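Local coordinates for endosialidase (Enterobacteria phage phi92, PDB 4HIZ), which hydrolyses alpha-2,8 and alpha-2,9 linkages within polysialic acid chains, as a trimeric phage endosialidase, at the interface of chains A and B. Coordinates in Å, arbitrary orientation; residue numbers count along the deposited sequence, not the author numbering. Chains: chain A/B, Endosialidase.

Contact 1: the interface of chains A and B. Residues chain A 78-80, 511, 513, 516; chain B 541-542.
A:Thr79 and A:Pro80 form the floor of this contact, and the aliphatic part of B:Arg542 lies along it. CD of B:Arg542 packs on CA of A:Thr79 at 3.7 Å, while the A:Pro80 ring runs antiparallel to the arginine chain. Next to them the methyl CG2 of A:Thr79 lies beside CB of B:Asn541 (3.8 Å), the two side chains running parallel. The arginine bends at its second torsion (chi2 -45°), which turns the guanidinium over the A:Thr79-A:Pro80 backbone. The carbonyl O of A:Thr79 and CA of A:Pro80 lie under one face of this flat group, toward its rim.

At the rim, chain A takes up the nitrogens one by one. NE of B:Arg542 makes a salt bridge of 2.8 Å to OD1 of A:Asp78, approaching from above the carboxylate plane. NH1 of B:Arg542 donates to the backbone O of A:Asp511, also at 2.8 Å; the acceptor lies in the guanidinium plane. NH2 of B:Arg542 reaches OD2 of A:Asp516 at 3.1 Å, a salt bridge whose hydrogen bond is weak. The other carboxylate oxygen, OD1 of A:Asp516, accepts from the backbone N of A:Thr79 (3.2 Å), helping to position the carboxylate for the arginine. A:Thr79, A:His513 and A:Asp516 also belong to a calcium site, so the arginine ties chain B to a metal-bound region of chain A and probably helps hold the subunits together.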
loop_
_atom_site.group_PDB
_atom_site.type_symbol
_atom_site.label_atom_id
_atom_site.label_comp_id
_atom_site.label_asym_id
_atom_site.label_seq_id
_atom_site.Cartn_x
_atom_site.Cartn_y
_atom_site.Cartn_z
ATOM N N ASP A 78 7.626 7.005 -4.221
ATOM C CA ASP A 78 8.304 5.892 -3.535
ATOM C C ASP A 78 7.998 4.627 -4.283
ATOM O O ASP A 78 7.241 3.771 -3.821
ATOM C CB ASP A 78 7.879 5.835 -2.066
ATOM C CG ASP A 78 8.693 4.837 -1.253
ATOM O OD1 ASP A 78 9.781 4.384 -1.719
ATOM O OD2 ASP A 78 8.248 4.560 -0.114
ATOM N N THR A 79 8.652 4.457 -5.440
ATOM C CA THR A 79 8.451 3.254 -6.248
ATOM C C THR A 79 9.826 2.715 -6.631
ATOM O O THR A 79 10.837 3.436 -6.525
ATOM C CB THR A 79 7.587 3.525 -7.537
ATOM O OG1 THR A 79 8.445 3.569 -8.690
ATOM C CG2 THR A 79 6.757 4.826 -7.446
ATOM N N PRO A 80 9.884 1.446 -7.061
ATOM C CA PRO A 80 11.222 0.860 -7.302
ATOM C C PRO A 80 11.762 1.201 -8.682
ATOM O O PRO A 80 12.890 0.815 -9.008
ATOM C CB PRO A 80 10.970 -0.651 -7.202
ATOM C CG PRO A 80 9.535 -0.797 -7.665
ATOM C CD PRO A 80 8.798 0.455 -7.214
ATOM N N ASP A 511 15.553 -3.994 -3.749
ATOM C CA ASP A 511 14.940 -2.681 -3.479
ATOM C C ASP A 511 14.751 -1.817 -4.719
ATOM O O ASP A 511 14.489 -0.606 -4.616
ATOM C CB ASP A 511 15.781 -1.933 -2.445
ATOM C CG ASP A 511 15.940 -2.758 -1.155
ATOM O OD1 ASP A 511 14.890 -3.029 -0.510
ATOM O OD2 ASP A 511 17.079 -3.169 -0.826
ATOM N N HIS A 513 15.456 0.670 -7.647
ATOM C CA HIS A 513 16.317 1.845 -7.776
ATOM C C HIS A 513 16.008 2.903 -6.743
ATOM O O HIS A 513 14.810 3.183 -6.470
ATOM C CB HIS A 513 16.126 2.417 -9.196
ATOM C CG HIS A 513 16.471 1.405 -10.235
ATOM N ND1 HIS A 513 17.777 1.031 -10.489
ATOM C CD2 HIS A 513 15.689 0.615 -11.003
ATOM C CE1 HIS A 513 17.782 0.070 -11.400
ATOM N NE2 HIS A 513 16.526 -0.194 -11.739
ATOM N N ASP A 516 14.153 8.756 -6.342
ATOM C CA ASP A 516 12.753 9.164 -6.124
ATOM C C ASP A 516 12.694 10.688 -6.006
ATOM O O ASP A 516 13.732 11.350 -5.969
ATOM C CB ASP A 516 12.156 8.468 -4.859
ATOM C CG ASP A 516 11.659 7.075 -5.176
ATOM O OD1 ASP A 516 10.684 6.935 -5.961
ATOM O OD2 ASP A 516 12.270 6.102 -4.679
ATOM N N ASN B 541 4.717 2.541 -2.755
ATOM C CA ASN B 541 4.592 1.806 -4.010
ATOM C C ASN B 541 5.735 0.828 -4.186
ATOM O O ASN B 541 6.206 0.575 -5.318
ATOM C CB ASN B 541 4.567 2.817 -5.155
ATOM C CG ASN B 541 3.382 2.641 -6.062
ATOM O OD1 ASN B 541 2.656 1.663 -5.999
ATOM N ND2 ASN B 541 3.211 3.593 -6.972
ATOM N N ARG B 542 6.149 0.221 -3.065
ATOM C CA ARG B 542 7.178 -0.824 -3.146
ATOM C C ARG B 542 6.577 -2.217 -3.043
ATOM O O ARG B 542 6.996 -3.122 -3.752
ATOM C CB ARG B 542 8.247 -0.679 -2.057
ATOM C CG ARG B 542 9.040 0.638 -2.046
ATOM C CD ARG B 542 9.480 1.042 -3.453
ATOM N NE ARG B 542 10.413 2.172 -3.395
ATOM C CZ ARG B 542 11.727 2.065 -3.648
ATOM N NH1 ARG B 542 12.247 0.880 -3.924
ATOM N NH2 ARG B 542 12.509 3.142 -3.639
#

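Contact 2: the interface of chains A and B. Residues chain A 466, 493, 497; chain B 94, 96, 184-185.
CB of B:Tyr185 sits over the centre of the A:His466 imidazole, 3.5 Å from its centroid, in a CH-pi contact. The two side chains overlap head to tail, and the tyrosine ring continues beyond the CD2 side of the histidine, toward its backbone. Here the backbone O of A:His466 lies over one face of the tyrosine ring, near the rim. On the B:Tyr185 side, CG is anti to the backbone N (chi1 166°), which carries the ring back along the histidine with CB against the imidazole.

Direct polar contact is made at the imidazole edge. NE2 of A:His466 gives a weak hydrogen bond to OD2 of B:Asp94, 3.0 Å away and bent to 133° at the hydrogen. The side chains meet head-on with ring and carboxylate nearly coplanar, 13° apart. The carboxylate could help to polarise the imidazole.

Van der Waals contacts flank this pair. At the far end of the indole, CH2 of A:Trp497 abuts the backbone of B:Tyr184, 4.0 Å from CA of B:Tyr184. On the other flank CB of A:Phe493 meets the methyl CG2 of B:Val96, at the start of strand 96-104.

Waters extend the polar contact between the chains. Water 1 links the backbone O atoms of A:Phe493 and B:Asp94, and water 2 joins the backbone O of A:His466 to the phenol OH of B:Tyr185. Water 3 lies at the imidazole edge, 3.3 Å from NE2 of A:His466 and 2.7 Å from OD1 of B:Asp94.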
loop_
_atom_site.group_PDB
_atom_site.type_symbol
_atom_site.label_atom_id
_atom_site.label_comp_id
_atom_site.label_asym_id
_atom_site.label_seq_id
_atom_site.Cartn_x
_atom_site.Cartn_y
_atom_site.Cartn_z
ATOM N N HIS A 466 26.722 3.323 -5.494
ATOM C CA HIS A 466 27.218 2.101 -6.154
ATOM C C HIS A 466 27.155 2.153 -7.673
ATOM O O HIS A 466 27.545 1.193 -8.341
ATOM C CB HIS A 466 26.491 0.838 -5.691
ATOM C CG HIS A 466 26.707 0.489 -4.249
ATOM N ND1 HIS A 466 26.169 -0.654 -3.697
ATOM C CD2 HIS A 466 27.427 1.086 -3.260
ATOM C CE1 HIS A 466 26.533 -0.745 -2.425
ATOM N NE2 HIS A 466 27.279 0.305 -2.126
ATOM N N PHE A 493 20.251 5.045 0.660
ATOM C CA PHE A 493 21.468 4.208 0.636
ATOM C C PHE A 493 21.262 2.777 0.144
ATOM O O PHE A 493 22.219 2.012 0.063
ATOM C CB PHE A 493 22.120 4.216 2.034
ATOM C CG PHE A 493 22.748 5.553 2.402
ATOM C CD1 PHE A 493 23.823 6.072 1.649
ATOM C CD2 PHE A 493 22.285 6.267 3.518
ATOM C CE1 PHE A 493 24.388 7.302 1.992
ATOM C CE2 PHE A 493 22.830 7.478 3.870
ATOM C CZ PHE A 493 23.894 8.001 3.107
ATOM N N TRP A 497 22.272 -2.651 -6.998
ATOM C CA TRP A 497 23.014 -3.899 -7.356
ATOM C C TRP A 497 23.253 -4.034 -8.876
ATOM O O TRP A 497 23.206 -5.131 -9.428
ATOM C CB TRP A 497 22.345 -5.172 -6.738
ATOM C CG TRP A 497 22.312 -5.013 -5.255
ATOM C CD1 TRP A 497 21.204 -4.853 -4.460
ATOM C CD2 TRP A 497 23.455 -4.856 -4.398
ATOM N NE1 TRP A 497 21.597 -4.638 -3.154
ATOM C CE2 TRP A 497 22.970 -4.635 -3.089
ATOM C CE3 TRP A 497 24.844 -4.903 -4.614
ATOM C CZ2 TRP A 497 23.813 -4.407 -2.016
ATOM C CZ3 TRP A 497 25.692 -4.679 -3.538
ATOM C CH2 TRP A 497 25.176 -4.445 -2.253
ATOM N N ASP B 94 27.501 -0.476 5.582
ATOM C CA ASP B 94 27.564 0.271 4.312
ATOM C C ASP B 94 26.381 1.237 4.202
ATOM O O ASP B 94 25.665 1.271 3.187
ATOM C CB ASP B 94 27.591 -0.705 3.145
ATOM C CG ASP B 94 27.946 -0.031 1.841
ATOM O OD1 ASP B 94 28.641 1.018 1.870
ATOM O OD2 ASP B 94 27.558 -0.565 0.782
ATOM N N VAL B 96 23.498 1.408 5.571
ATOM C CA VAL B 96 22.135 0.904 5.679
ATOM C C VAL B 96 21.916 0.371 7.099
ATOM O O VAL B 96 22.799 -0.332 7.644
ATOM C CB VAL B 96 21.903 -0.231 4.665
ATOM C CG1 VAL B 96 20.493 -0.851 4.837
ATOM C CG2 VAL B 96 22.060 0.321 3.205
ATOM N N TYR B 184 28.016 -6.136 -0.889
ATOM C CA TYR B 184 28.904 -4.974 -0.893
ATOM C C TYR B 184 29.430 -4.698 -2.310
ATOM O O TYR B 184 29.337 -5.555 -3.183
ATOM C CB TYR B 184 30.024 -5.124 0.161
ATOM C CG TYR B 184 31.129 -6.145 -0.110
ATOM C CD1 TYR B 184 32.052 -5.941 -1.139
ATOM C CD2 TYR B 184 31.300 -7.260 0.710
ATOM C CE1 TYR B 184 33.119 -6.846 -1.351
ATOM C CE2 TYR B 184 32.345 -8.161 0.497
ATOM C CZ TYR B 184 33.238 -7.952 -0.537
ATOM O OH TYR B 184 34.268 -8.857 -0.746
ATOM N N TYR B 185 29.968 -3.493 -2.458
ATOM C CA TYR B 185 30.509 -2.975 -3.723
ATOM C C TYR B 185 31.934 -2.492 -3.492
ATOM O O TYR B 185 32.242 -1.892 -2.451
ATOM C CB TYR B 185 29.624 -1.792 -4.165
ATOM C CG TYR B 185 30.248 -0.974 -5.246
ATOM C CD1 TYR B 185 30.372 -1.492 -6.526
ATOM C CD2 TYR B 185 30.723 0.312 -4.993
ATOM C CE1 TYR B 185 30.970 -0.740 -7.560
ATOM C CE2 TYR B 185 31.331 1.068 -6.021
ATOM C CZ TYR B 185 31.440 0.529 -7.291
ATOM O OH TYR B 185 32.035 1.262 -8.319
HETATM O O HOH W 1 24.755 1.266 0.642
HETATM O O HOH W 2 29.630 1.404 -10.182
HETATM O O HOH W 3 28.758 2.600 -0.337
#

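The centres of the C-alpha atoms of contact 1 and contact 2 are about 16 Å apart, and the two share no residue. On chain A both draw on the stretch from 466 to 516 of the beta-propeller, with residues 78-80 added in contact 1. Chain B supplies different parts: residues 541-542, of the C-terminal part, for contact 1, and residues 94, 96 and 184-185, of the propeller, for contact 2. One subunit thus touches its neighbour through both regions. Repeated around the three-chain assembly, contact 1 probably ties a propeller to the neighbour's C-terminal part, and contact 2 probably helps fix neighbouring propellers against each other.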